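Local coordinates for peptide-binding protein (Photobacterium damsela subsp. piscicida, PDB 6SQX) that cleaves the peptidoglycan of potentially competing bacteria as a secreted NlpC/P60 endopeptidase, probably by cysteine-type peptidase chemistry, at residues Q74-Y79 against Q85-I90; T62-Q67 against K202-L207; V384-S389 against Q460-A465; G419-N424 against Q429-V434; K267-D272 against A277-V282. All blocks are in the same frame, centred on the assembly; numbering follows the deposited sequence.

In the fold
From the N terminus, the end of helix 50-64 meets the turn between strands 198-203 and 206-211 in contact 2, a closure that spans 134 residues. Within that loop lies contact 1, the hairpin of strands 76-78 and 87-89; the two touch, F77 packing on T206, centres about 11 Å apart. Contact 5 follows in series as a hairpin at the edge of a second five-stranded sheet. Contact 3 joins strand 382-387 to the loop before strand 467-472, and the hairpin of contact 4 falls inside its span. Contacts 3 and 4 touch through Q460 and K421; their centres lie about 29 to 36 Å from those of contacts 1 and 2.

Contact 1. Residues Q74-Y79 against Q85-I90; sequences QNDFYY and QTKNNI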
# COMPACT_ATOMS: atom_id res chain seq x y z
N GLN A 74 16.37 -11.97 11.85
CA GLN A 74 15.20 -11.72 12.67
C GLN A 74 15.29 -10.45 13.50
O GLN A 74 14.29 -10.07 14.15
CB GLN A 74 14.91 -12.90 13.61
CG GLN A 74 14.43 -14.17 12.92
CD GLN A 74 14.33 -15.29 13.92
OE1 GLN A 74 15.32 -15.59 14.61
NE2 GLN A 74 13.15 -15.88 14.05
N ASN A 75 16.44 -9.76 13.50
CA ASN A 75 16.67 -8.61 14.38
C ASN A 75 16.53 -7.26 13.68
O ASN A 75 16.28 -6.24 14.36
CB ASN A 75 18.05 -8.72 15.04
CG ASN A 75 18.17 -9.98 15.84
OD1 ASN A 75 17.53 -10.11 16.89
ND2 ASN A 75 18.97 -10.93 15.35
N ASP A 76 16.73 -7.23 12.37
CA ASP A 76 16.85 -6.01 11.59
C ASP A 76 15.71 -5.96 10.59
O ASP A 76 15.41 -6.97 9.94
CB ASP A 76 18.18 -5.98 10.80
CG ASP A 76 19.43 -6.08 11.70
OD1 ASP A 76 19.32 -5.70 12.89
OD2 ASP A 76 20.48 -6.53 11.19
N PHE A 77 15.11 -4.78 10.43
CA PHE A 77 14.01 -4.57 9.49
C PHE A 77 14.32 -3.36 8.61
O PHE A 77 14.67 -2.29 9.12
CB PHE A 77 12.67 -4.37 10.21
CG PHE A 77 11.60 -3.80 9.33
CD1 PHE A 77 11.04 -4.55 8.28
CD2 PHE A 77 11.17 -2.49 9.52
CE1 PHE A 77 10.05 -4.01 7.44
CE2 PHE A 77 10.18 -1.94 8.67
CZ PHE A 77 9.65 -2.71 7.63
N TYR A 78 14.18 -3.53 7.30
CA TYR A 78 14.43 -2.48 6.31
C TYR A 78 13.12 -2.05 5.66
O TYR A 78 12.42 -2.88 5.10
CB TYR A 78 15.33 -3.02 5.20
CG TYR A 78 16.73 -3.31 5.69
CD1 TYR A 78 17.01 -4.48 6.42
CD2 TYR A 78 17.77 -2.42 5.43
CE1 TYR A 78 18.31 -4.74 6.90
CE2 TYR A 78 19.08 -2.68 5.88
CZ TYR A 78 19.33 -3.82 6.63
OH TYR A 78 20.62 -4.07 7.08
N TYR A 79 12.82 -0.74 5.65
CA TYR A 79 11.72 -0.31 4.77
C TYR A 79 12.06 -0.52 3.31
O TYR A 79 11.15 -0.71 2.49
CB TYR A 79 11.38 1.17 5.00
CG TYR A 79 10.79 1.39 6.35
CD1 TYR A 79 9.48 1.00 6.63
CD2 TYR A 79 11.54 1.99 7.38
CE1 TYR A 79 8.93 1.17 7.90
CE2 TYR A 79 10.98 2.19 8.65
CZ TYR A 79 9.66 1.78 8.90
OH TYR A 79 9.09 1.92 10.14
N GLN A 85 20.05 3.14 4.83
CA GLN A 85 19.37 4.35 5.28
C GLN A 85 18.00 4.05 5.86
O GLN A 85 17.39 4.95 6.47
CB GLN A 85 19.23 5.33 4.12
CG GLN A 85 20.57 5.82 3.56
CD GLN A 85 21.32 6.80 4.42
OE1 GLN A 85 20.95 7.11 5.58
NE2 GLN A 85 22.40 7.32 3.84
N THR A 86 17.48 2.84 5.65
CA THR A 86 16.13 2.47 6.07
C THR A 86 16.13 1.35 7.11
O THR A 86 15.08 0.73 7.36
CB THR A 86 15.26 2.08 4.86
OG1 THR A 86 15.63 0.80 4.34
CG2 THR A 86 15.40 3.12 3.75
N LYS A 87 17.29 1.07 7.71
CA LYS A 87 17.45 -0.06 8.63
C LYS A 87 17.00 0.32 10.03
O LYS A 87 17.31 1.40 10.52
CB LYS A 87 18.94 -0.41 8.71
CG LYS A 87 19.25 -1.63 9.57
CD LYS A 87 20.77 -1.74 9.79
CE LYS A 87 21.12 -3.00 10.58
NZ LYS A 87 22.57 -3.13 10.90
N ASN A 88 16.30 -0.61 10.68
CA ASN A 88 15.74 -0.41 12.00
C ASN A 88 15.97 -1.64 12.87
O ASN A 88 15.92 -2.77 12.37
CB ASN A 88 14.22 -0.19 11.91
CG ASN A 88 13.87 1.10 11.19
OD1 ASN A 88 13.69 2.16 11.81
ND2 ASN A 88 13.77 1.03 9.86
N ASN A 89 16.16 -1.44 14.17
CA ASN A 89 16.18 -2.55 15.12
C ASN A 89 14.75 -2.93 15.51
O ASN A 89 13.99 -2.08 16.01
CB ASN A 89 17.01 -2.16 16.34
CG ASN A 89 17.11 -3.28 17.35
OD1 ASN A 89 16.29 -3.39 18.25
ND2 ASN A 89 18.14 -4.11 17.20
N ILE A 90 14.38 -4.20 15.29
CA ILE A 90 12.99 -4.64 15.47
C ILE A 90 12.56 -4.52 16.93
O ILE A 90 11.48 -4.01 17.23
CB ILE A 90 12.76 -6.06 14.92
CG1 ILE A 90 12.95 -6.04 13.39
CG2 ILE A 90 11.37 -6.62 15.38
CD1 ILE A 90 12.95 -7.39 12.70
O HOH W 1 22.86 -5.60 12.01
O HOH W 2 19.52 -3.73 14.55
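Strands 76-78 and 87-89 run antiparallel at 146°, and backbone bonds join F77 and N88 in both directions, F77 N giving to N88 O at 2.9 Å and N88 N to F77 O at 2.8 Å. The ladder continues at its ends, from I90 N to N75 O and from Y79 N to T86 O. On the face of D76, Y78 and K87, the lysine lies alongside Y78 with an extended chain, its CG anti to the backbone N (chi1 -176°). This carries K87 CG over the tyrosine ring, 4.1 Å from the Y78 centroid but off-centre, while CD reaches Y78 OH. K87 NZ stops 4.0 Å from D76 OD2, beyond a salt bridge, and a water that donates to D76 OD2 and accepts from K87 NZ spans the gap. A second water links D76 OD1 to N89 ND2. On the face of F77 and N88, F77 CB meets I90 CG1, at the start of helix 90-102, at 3.6 Å, and the N88 amide stands nearly perpendicular to the Y79 ring. N89 caps this helix through K92 N. I90 packs on I190 of strand 186-192 and on L200 of strand 198-203, and Y79 stacks with Y345 of helix 343-349.

Contact 2. Residues T62-Q67 against K202-L207; sequences TQYYFQ and KGQGTL. With EDO (1,2-ethanediol), chain I.
Q67 overlaps K202 at about a right angle, its amide against the lysine chain, Q67 OE1 and NE2 each 3.6 Å from K202 CG. The lysine bends at its end (chi4 86°), turning NZ back to the amide; K202 NZ donates to Q67 OE1 at 2.8 Å, in the carbonyl plane and on a lone pair. The Q67 NE2 branch works through a water, which accepts from it at 3.0 Å and from G205 N. Another water accepts from Q204 N and lies 2.8 Å from Y64 O, possibly as donor. Q204 CD sits at the edge of the Y64 ring, 3.5 Å from Y64 CD1, amide and ring planes 88° apart; W338 NE1 holds Q204 OE1. G203 to T206 is a type I' turn tipping a hairpin of the SH3b1-type domain. The end of helix 50-64 and the following 3-10 turn thus meet the hairpin tip by one direct bond, two water links and Y64-Q204 packing; the buried ammonium is probably stabilised by two carbonyls, Q67 OE1 and N73 O.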
# COMPACT_ATOMS: atom_id res chain seq x y z
N THR A 62 14.51 -9.14 -6.09
CA THR A 62 15.42 -9.01 -4.95
C THR A 62 14.69 -8.52 -3.72
O THR A 62 14.86 -9.07 -2.62
CB THR A 62 16.57 -8.07 -5.29
OG1 THR A 62 17.33 -8.63 -6.38
CG2 THR A 62 17.49 -7.88 -4.06
N GLN A 63 13.83 -7.50 -3.89
CA GLN A 63 13.17 -6.93 -2.72
C GLN A 63 12.07 -7.85 -2.21
O GLN A 63 11.87 -8.00 -0.99
CB GLN A 63 12.56 -5.56 -3.05
CG GLN A 63 13.58 -4.52 -3.62
CD GLN A 63 14.80 -4.30 -2.71
OE1 GLN A 63 15.64 -5.19 -2.58
NE2 GLN A 63 14.88 -3.13 -2.08
N TYR A 64 11.30 -8.42 -3.15
CA TYR A 64 10.13 -9.22 -2.79
C TYR A 64 10.53 -10.52 -2.09
O TYR A 64 9.84 -10.96 -1.15
CB TYR A 64 9.35 -9.55 -4.06
CG TYR A 64 8.03 -10.24 -3.85
CD1 TYR A 64 6.94 -9.55 -3.31
CD2 TYR A 64 7.84 -11.57 -4.26
CE1 TYR A 64 5.69 -10.17 -3.18
CE2 TYR A 64 6.61 -12.18 -4.11
CZ TYR A 64 5.56 -11.48 -3.55
OH TYR A 64 4.30 -12.07 -3.42
N TYR A 65 11.64 -11.13 -2.51
CA TYR A 65 12.12 -12.37 -1.90
C TYR A 65 13.20 -12.15 -0.84
O TYR A 65 13.81 -13.12 -0.39
CB TYR A 65 12.64 -13.35 -2.98
CG TYR A 65 11.51 -13.83 -3.89
CD1 TYR A 65 10.57 -14.75 -3.43
CD2 TYR A 65 11.40 -13.35 -5.19
CE1 TYR A 65 9.53 -15.20 -4.27
CE2 TYR A 65 10.36 -13.79 -6.01
CZ TYR A 65 9.45 -14.72 -5.55
OH TYR A 65 8.41 -15.15 -6.40
N PHE A 66 13.38 -10.91 -0.39
CA PHE A 66 14.46 -10.62 0.55
C PHE A 66 14.34 -11.44 1.82
O PHE A 66 15.36 -11.86 2.39
CB PHE A 66 14.42 -9.13 0.90
CG PHE A 66 15.48 -8.72 1.86
CD1 PHE A 66 16.82 -8.68 1.47
CD2 PHE A 66 15.15 -8.34 3.15
CE1 PHE A 66 17.80 -8.26 2.38
CE2 PHE A 66 16.13 -7.91 4.06
CZ PHE A 66 17.46 -7.89 3.66
N GLN A 67 13.12 -11.69 2.29
CA GLN A 67 12.99 -12.45 3.54
C GLN A 67 13.40 -13.91 3.39
O GLN A 67 13.54 -14.60 4.40
CB GLN A 67 11.55 -12.38 4.10
CG GLN A 67 11.07 -10.96 4.37
CD GLN A 67 11.95 -10.18 5.32
OE1 GLN A 67 12.71 -10.73 6.13
NE2 GLN A 67 11.80 -8.88 5.27
N LYS A 202 7.77 -10.02 9.06
CA LYS A 202 8.11 -8.92 8.16
C LYS A 202 8.12 -9.43 6.73
O LYS A 202 8.47 -10.59 6.48
CB LYS A 202 9.46 -8.26 8.53
CG LYS A 202 10.64 -9.25 8.69
CD LYS A 202 11.80 -8.47 9.33
CE LYS A 202 13.03 -9.35 9.55
NZ LYS A 202 13.94 -9.44 8.35
N GLY A 203 7.73 -8.56 5.80
CA GLY A 203 7.74 -8.90 4.39
C GLY A 203 7.14 -7.76 3.59
O GLY A 203 6.39 -6.94 4.13
N GLN A 204 7.49 -7.73 2.30
CA GLN A 204 6.99 -6.66 1.42
C GLN A 204 7.27 -5.25 1.97
O GLN A 204 6.60 -4.28 1.59
CB GLN A 204 5.51 -6.88 1.07
CG GLN A 204 5.27 -7.69 -0.20
CD GLN A 204 5.66 -6.92 -1.44
OE1 GLN A 204 6.77 -6.38 -1.52
NE2 GLN A 204 4.74 -6.81 -2.41
N GLY A 205 8.31 -5.08 2.79
CA GLY A 205 8.59 -3.75 3.31
C GLY A 205 7.74 -3.34 4.50
O GLY A 205 7.67 -2.15 4.84
N THR A 206 7.09 -4.31 5.15
CA THR A 206 6.26 -4.08 6.34
C THR A 206 6.69 -5.00 7.49
O THR A 206 7.07 -6.16 7.26
CB THR A 206 4.75 -4.32 6.01
OG1 THR A 206 4.23 -3.20 5.29
CG2 THR A 206 3.92 -4.51 7.27
N LEU A 207 6.62 -4.46 8.71
CA LEU A 207 6.86 -5.20 9.94
C LEU A 207 5.60 -5.13 10.79
O LEU A 207 5.06 -4.04 10.99
CB LEU A 207 7.99 -4.55 10.74
CG LEU A 207 8.23 -5.01 12.19
CD1 LEU A 207 8.87 -6.44 12.19
CD2 LEU A 207 9.15 -4.00 12.91
C1 EDO I . 6.25 -0.65 14.25
O1 EDO I . 5.03 -0.62 15.00
C2 EDO I . 6.01 -1.52 13.02
O2 EDO I . 5.18 -2.61 13.43
O HOH W 3 7.94 -10.05 0.64
O HOH W 4 10.39 -6.98 3.39

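Contact 3. Residues V384-S389 against Q460-A465; sequences VSFGNS and QSLWNA
F386 and L462 carry the contact, the leucine methyl CD2 lying squarely over one face of the phenylalanine ring in the conformer described; L462 has a second one. Here L462 CD2 is 3.8 Å from the F386 centroid and only 5° off the ring normal, the geometry of a CH-pi contact; its distances to all six ring carbons differ little. L462 CB adds a second touch, 3.9 Å from F386 CE2 toward one side of the ring, and the two side chains cross at about a right angle. Beside them, A465 CB rests on the backbone of the strand, 3.6 Å from G387 O, and 4.2 Å from F386 CB. No hydrogen bond links the segments, so apolar packing makes the join. L462 itself is set by a short 3-10 turn: S461 OG accepts from W463 N at 3.1 Å, an ST turn, while A465 N reaches L462 O at 3.2 Å. Farther out, S461 OG also bonds D446 OD1, and R364 NH1 is hydrogen-bonded to the carbonyl oxygens of W463 and A465, tying the end of the turn to R364. The F386 ring meets F468 with planes at about 90°, and M413 of strand 408-415 touches both F386 and L462. This is partly buried apolar packing of a loop against the antiparallel sheet of the NlpC/P60 domain.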
# COMPACT_ATOMS: atom_id res chain seq x y z
N VAL A 384 3.72 11.90 -7.61
CA VAL A 384 3.61 13.25 -7.06
C VAL A 384 3.23 13.12 -5.60
O VAL A 384 2.23 12.47 -5.27
CB VAL A 384 2.56 14.10 -7.81
CG1 VAL A 384 2.72 15.59 -7.42
CG2 VAL A 384 2.72 13.92 -9.32
N SER A 385 4.01 13.75 -4.71
CA SER A 385 3.76 13.64 -3.29
C SER A 385 3.61 15.03 -2.69
O SER A 385 4.09 16.02 -3.23
CB SER A 385 4.84 12.82 -2.58
OG SER A 385 6.15 13.36 -2.82
N PHE A 386 2.90 15.09 -1.56
CA PHE A 386 2.44 16.34 -0.96
C PHE A 386 2.61 16.21 0.54
O PHE A 386 2.37 15.15 1.10
CB PHE A 386 0.93 16.58 -1.25
CG PHE A 386 0.53 16.35 -2.70
CD1 PHE A 386 0.21 15.07 -3.14
CD2 PHE A 386 0.43 17.41 -3.59
CE1 PHE A 386 -0.16 14.82 -4.46
CE2 PHE A 386 0.03 17.20 -4.93
CZ PHE A 386 -0.27 15.88 -5.36
N GLY A 387 3.00 17.30 1.20
CA GLY A 387 3.07 17.25 2.65
C GLY A 387 3.05 18.64 3.26
O GLY A 387 3.03 19.65 2.54
N ASN A 388 3.07 18.68 4.60
CA ASN A 388 2.94 19.93 5.35
C ASN A 388 4.28 20.54 5.75
O ASN A 388 4.29 21.55 6.44
CB ASN A 388 2.07 19.73 6.61
CG ASN A 388 2.75 18.87 7.69
OD1 ASN A 388 3.93 18.54 7.61
ND2 ASN A 388 1.97 18.50 8.71
N SER A 389 5.39 19.93 5.35
CA SER A 389 6.73 20.47 5.56
C SER A 389 7.58 20.10 4.36
O SER A 389 7.18 19.27 3.52
CB SER A 389 7.38 19.93 6.85
OG SER A 389 7.80 18.58 6.68
N GLN A 460 -7.84 24.02 1.10
CA GLN A 460 -6.38 24.15 1.10
C GLN A 460 -5.89 23.36 -0.10
O GLN A 460 -5.85 22.12 -0.06
CB GLN A 460 -5.83 23.61 2.41
CG GLN A 460 -6.43 24.28 3.63
CD GLN A 460 -6.15 25.77 3.61
OE1 GLN A 460 -4.98 26.20 3.61
NE2 GLN A 460 -7.22 26.58 3.61
N SER A 461 -5.58 24.06 -1.20
CA SER A 461 -5.26 23.39 -2.46
C SER A 461 -3.98 22.56 -2.34
O SER A 461 -2.99 22.98 -1.75
CB SER A 461 -5.09 24.39 -3.59
OG SER A 461 -4.70 23.70 -4.78
N LEU A 462 -4.00 21.34 -2.91
CA LEU A 462 -2.78 20.54 -2.93
C LEU A 462 -1.65 21.26 -3.66
O LEU A 462 -0.47 21.00 -3.37
CB LEU A 462 -3.03 19.18 -3.57
CG LEU A 462 -3.61 18.11 -2.66
CD1 LEU A 462 -5.03 18.45 -2.22
CD2 LEU A 462 -3.56 16.74 -3.34
N TRP A 463 -1.97 22.15 -4.60
CA TRP A 463 -0.92 22.91 -5.28
C TRP A 463 -0.18 23.84 -4.34
O TRP A 463 0.92 24.29 -4.69
CB TRP A 463 -1.51 23.78 -6.40
CG TRP A 463 -1.96 23.01 -7.61
CD1 TRP A 463 -3.27 22.76 -8.00
CD2 TRP A 463 -1.13 22.38 -8.59
NE1 TRP A 463 -3.26 22.03 -9.15
CE2 TRP A 463 -1.97 21.78 -9.54
CE3 TRP A 463 0.27 22.26 -8.74
CZ2 TRP A 463 -1.48 21.09 -10.65
CZ3 TRP A 463 0.76 21.59 -9.85
CH2 TRP A 463 -0.12 21.01 -10.80
N ASN A 464 -0.75 24.14 -3.17
CA ASN A 464 -0.11 25.04 -2.21
C ASN A 464 0.52 24.30 -1.04
O ASN A 464 0.93 24.93 -0.06
CB ASN A 464 -1.11 26.09 -1.71
CG ASN A 464 -1.62 26.97 -2.82
OD1 ASN A 464 -2.85 27.12 -2.99
ND2 ASN A 464 -0.69 27.55 -3.60
N ALA A 465 0.63 22.97 -1.12
CA ALA A 465 1.23 22.20 -0.03
C ALA A 465 2.66 22.68 0.21
O ALA A 465 3.39 23.00 -0.73
CB ALA A 465 1.19 20.70 -0.38

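Contact 4. Residues G419-N424 against Q429-V434; sequences GVKLVN and QGRALV. With EDO (1,2-ethanediol), chain J; EDO (1,2-ethanediol), chain Q.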
# COMPACT_ATOMS: atom_id res chain seq x y z
N GLY A 419 -9.57 13.01 2.03
CA GLY A 419 -10.29 14.27 1.87
C GLY A 419 -9.32 15.43 1.88
O GLY A 419 -8.20 15.32 2.38
N VAL A 420 -9.74 16.51 1.31
CA VAL A 420 -8.87 17.69 1.26
C VAL A 420 -9.14 18.55 2.48
O VAL A 420 -10.31 18.76 2.87
CB VAL A 420 -9.11 18.50 -0.03
CG1 VAL A 420 -8.09 19.66 -0.13
CG2 VAL A 420 -9.03 17.56 -1.24
N LYS A 421 -8.08 19.11 3.06
CA LYS A 421 -8.25 19.94 4.25
C LYS A 421 -9.03 21.23 3.93
O LYS A 421 -8.79 21.90 2.91
CB LYS A 421 -6.88 20.31 4.86
CG LYS A 421 -6.97 21.12 6.18
CD LYS A 421 -5.60 21.32 6.86
CE LYS A 421 -5.69 22.41 7.92
NZ LYS A 421 -4.56 22.30 8.87
N LEU A 422 -9.93 21.59 4.83
CA LEU A 422 -10.65 22.86 4.80
C LEU A 422 -10.40 23.59 6.10
O LEU A 422 -10.14 22.96 7.14
CB LEU A 422 -12.17 22.62 4.73
CG LEU A 422 -12.69 21.64 3.68
CD1 LEU A 422 -14.20 21.41 3.83
CD2 LEU A 422 -12.31 22.14 2.27
N VAL A 423 -10.46 24.92 6.07
CA VAL A 423 -10.37 25.71 7.31
C VAL A 423 -11.47 26.76 7.30
O VAL A 423 -11.72 27.40 6.27
CB VAL A 423 -8.96 26.36 7.47
CG1 VAL A 423 -8.87 27.15 8.73
CG2 VAL A 423 -7.91 25.29 7.50
N ASN A 424 -12.16 26.93 8.43
CA ASN A 424 -13.20 27.96 8.49
C ASN A 424 -12.65 29.26 9.08
O ASN A 424 -11.46 29.40 9.36
CB ASN A 424 -14.47 27.47 9.18
CG ASN A 424 -14.31 27.30 10.69
OD1 ASN A 424 -13.32 27.74 11.28
ND2 ASN A 424 -15.30 26.67 11.34
N GLN A 429 -10.73 23.05 11.55
CA GLN A 429 -10.49 22.24 10.36
C GLN A 429 -11.74 21.48 9.92
O GLN A 429 -12.62 21.16 10.72
CB GLN A 429 -9.36 21.23 10.57
CG GLN A 429 -9.72 20.03 11.43
CD GLN A 429 -8.63 18.95 11.47
OE1 GLN A 429 -7.73 18.91 10.62
NE2 GLN A 429 -8.71 18.09 12.46
N GLY A 430 -11.77 21.18 8.63
CA GLY A 430 -12.81 20.35 8.05
C GLY A 430 -12.17 19.51 6.96
O GLY A 430 -10.97 19.60 6.69
N ARG A 431 -12.99 18.66 6.34
CA ARG A 431 -12.51 17.87 5.21
C ARG A 431 -13.53 17.92 4.09
O ARG A 431 -14.73 17.77 4.33
CB ARG A 431 -12.26 16.37 5.55
CG ARG A 431 -11.12 16.17 6.57
CD ARG A 431 -9.74 16.46 5.95
NE ARG A 431 -8.66 16.15 6.88
CZ ARG A 431 -8.28 16.95 7.88
NH1 ARG A 431 -8.88 18.13 8.06
NH2 ARG A 431 -7.27 16.59 8.67
N ALA A 432 -13.04 18.07 2.87
CA ALA A 432 -13.84 17.83 1.66
C ALA A 432 -13.60 16.36 1.33
O ALA A 432 -12.54 16.00 0.82
CB ALA A 432 -13.40 18.75 0.52
N LEU A 433 -14.58 15.52 1.66
CA LEU A 433 -14.40 14.07 1.58
C LEU A 433 -14.46 13.54 0.15
O LEU A 433 -15.38 13.87 -0.62
CB LEU A 433 -15.49 13.34 2.36
CG LEU A 433 -15.58 13.52 3.88
CD1 LEU A 433 -16.71 12.62 4.36
CD2 LEU A 433 -14.25 13.14 4.56
N VAL A 434 -13.52 12.65 -0.16
CA VAL A 434 -13.50 11.87 -1.39
C VAL A 434 -13.66 10.40 -1.01
O VAL A 434 -14.72 9.81 -1.21
CB VAL A 434 -12.21 12.15 -2.19
CG1 VAL A 434 -12.17 11.27 -3.47
CG2 VAL A 434 -12.18 13.64 -2.53
C1 EDO J . -5.91 13.68 0.07
O1 EDO J . -6.36 13.04 1.28
C2 EDO J . -4.98 14.87 0.30
O2 EDO J . -5.67 15.86 1.08
C1 EDO Q . -18.82 26.33 9.22
O1 EDO Q . -18.22 25.89 10.44
C2 EDO Q . -18.04 27.51 8.69
O2 EDO Q . -18.08 28.59 9.63
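V420 and A432 are bonded backbone to backbone in both directions, as are L422 and G430. G430 O takes two donors from opposite faces of its carbonyl plane, L422 N at 2.9 Å and R431 NH1 also at 2.9 Å. In the conformer of Q429 described, R431 also grips it with NH1 and NH2, at 2.9 and 3.1 Å from Q429 OE1, both above the same face of the amide yet with OE1 in the guanidinium plane. The cross-strand pairs define an antiparallel beta hairpin, its strands at 148°, inside a four-stranded mixed sheet where strand 23-25 borders 429-433 and strand 457-459 borders 419-424. On one face K421 CG lies 4.0 Å from R431 NH1, the two chains passing obliquely. On the other, L422 CD2 packs on A432 CB at 4.0 Å and L422 CD1 on R431 C at 3.6 Å. I24 and L459 from the flanking strands close over L422. At the G419 end, a 1,2-ethanediol, probably from the crystallisation liquor, donates to G419 O through both hydroxyls.

Contact 5. Residues K267-D272 against A277-V282; sequences KIPVKD and ATLLTV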
# COMPACT_ATOMS: atom_id res chain seq x y z
N LYS A 267 -2.06 -22.59 -7.82
CA LYS A 267 -1.73 -23.26 -6.57
C LYS A 267 -1.64 -22.22 -5.45
O LYS A 267 -1.16 -21.09 -5.67
CB LYS A 267 -0.45 -24.09 -6.66
CG LYS A 267 -0.49 -25.20 -7.72
CD LYS A 267 0.69 -26.16 -7.55
CE LYS A 267 0.49 -27.45 -8.32
NZ LYS A 267 1.52 -28.43 -7.90
N ILE A 268 -2.17 -22.56 -4.28
CA ILE A 268 -2.11 -21.62 -3.16
C ILE A 268 -1.42 -22.33 -2.00
O ILE A 268 -1.63 -23.54 -1.80
CB ILE A 268 -3.50 -21.11 -2.73
CG1 ILE A 268 -4.42 -22.27 -2.38
CG2 ILE A 268 -4.11 -20.21 -3.78
CD1 ILE A 268 -5.75 -21.86 -1.72
N PRO A 269 -0.63 -21.61 -1.21
CA PRO A 269 -0.00 -22.24 -0.04
C PRO A 269 -1.03 -22.35 1.06
O PRO A 269 -1.81 -21.41 1.30
CB PRO A 269 1.08 -21.22 0.37
CG PRO A 269 0.50 -19.87 -0.10
CD PRO A 269 -0.20 -20.22 -1.41
N VAL A 270 -1.05 -23.50 1.71
CA VAL A 270 -1.92 -23.71 2.86
C VAL A 270 -1.09 -24.27 4.00
O VAL A 270 -0.02 -24.85 3.80
CB VAL A 270 -3.12 -24.62 2.51
CG1 VAL A 270 -4.03 -23.96 1.45
CG2 VAL A 270 -2.63 -26.00 2.06
N LYS A 271 -1.57 -24.03 5.23
CA LYS A 271 -0.82 -24.46 6.41
C LYS A 271 -1.14 -25.92 6.72
O LYS A 271 -2.31 -26.28 6.94
CB LYS A 271 -1.17 -23.54 7.59
CG LYS A 271 -0.27 -23.68 8.81
CD LYS A 271 -0.57 -22.55 9.75
CE LYS A 271 0.48 -22.45 10.85
NZ LYS A 271 0.25 -21.18 11.61
N ASP A 272 -0.10 -26.75 6.75
CA ASP A 272 -0.26 -28.17 7.06
C ASP A 272 -0.33 -28.39 8.58
O ASP A 272 -0.17 -27.46 9.38
CB ASP A 272 0.79 -29.00 6.31
CG ASP A 272 2.16 -29.09 7.03
OD1 ASP A 272 2.33 -28.67 8.19
OD2 ASP A 272 3.10 -29.64 6.40
N ALA A 277 4.02 -24.76 5.20
CA ALA A 277 3.22 -24.54 4.01
C ALA A 277 3.36 -25.68 3.01
O ALA A 277 4.45 -26.21 2.78
CB ALA A 277 3.63 -23.24 3.31
N THR A 278 2.24 -26.01 2.36
CA THR A 278 2.21 -26.91 1.23
C THR A 278 1.31 -26.29 0.17
O THR A 278 0.35 -25.58 0.47
CB THR A 278 1.70 -28.29 1.65
OG1 THR A 278 1.92 -29.23 0.59
CG2 THR A 278 0.21 -28.23 2.00
N LEU A 279 1.63 -26.55 -1.10
CA LEU A 279 0.82 -26.02 -2.18
C LEU A 279 -0.42 -26.88 -2.42
O LEU A 279 -0.35 -28.12 -2.48
CB LEU A 279 1.63 -25.91 -3.47
CG LEU A 279 2.78 -24.90 -3.43
CD1 LEU A 279 3.46 -24.93 -4.80
CD2 LEU A 279 2.30 -23.48 -3.11
N LEU A 280 -1.56 -26.21 -2.58
CA LEU A 280 -2.82 -26.86 -2.92
C LEU A 280 -3.26 -26.40 -4.30
O LEU A 280 -3.34 -25.19 -4.54
CB LEU A 280 -3.88 -26.46 -1.91
CG LEU A 280 -5.33 -26.85 -2.22
CD1 LEU A 280 -5.46 -28.37 -2.09
CD2 LEU A 280 -6.32 -26.12 -1.29
N THR A 281 -3.59 -27.34 -5.18
CA THR A 281 -4.11 -26.99 -6.50
C THR A 281 -5.59 -26.59 -6.41
O THR A 281 -6.40 -27.30 -5.81
CB THR A 281 -3.98 -28.17 -7.45
OG1 THR A 281 -2.60 -28.47 -7.64
CG2 THR A 281 -4.58 -27.85 -8.81
N VAL A 282 -5.93 -25.46 -7.01
CA VAL A 282 -7.29 -24.92 -7.00
C VAL A 282 -7.94 -25.19 -8.35
O VAL A 282 -7.32 -25.00 -9.40
CB VAL A 282 -7.24 -23.40 -6.73
CG1 VAL A 282 -8.63 -22.80 -6.66
CG2 VAL A 282 -6.45 -23.10 -5.46
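I268 sets CG1 between its backbone N and carbonyl carbon (chi1 57°), where I268 CG1 meets V282 CG2 at 3.8 Å. V270 has CG1 anti to the carbonyl carbon (chi1 -64°), which puts V270 CG2 between backbone N and carbonyl carbon, 3.6 Å from T278 CG2 in the conformers described. Both belong to an antiparallel beta hairpin at the edge of a five-stranded sheet, strands 265-271 and 277-281 meeting at 140°. The pairs I268 with L280 and V270 with T278 each exchange two backbone bonds, all close to straight. V270 CG1 reaches L280 CD2 on this same face. The reverse face holds K267, P269, L279 and A277: P269 CB lies 4.3 Å from L279 CD2, with F222 of helix 220-226 touching L279 and A277, and I144 of strand 142-145 touching P269 and A277. The extended K267 chain crosses L279 at about a right angle, K267 CD lying 4.1 Å from L279 CD1. Its ammonium bonds Y229 OH, while K267 CE passes 3.3 Å from T281 OG1.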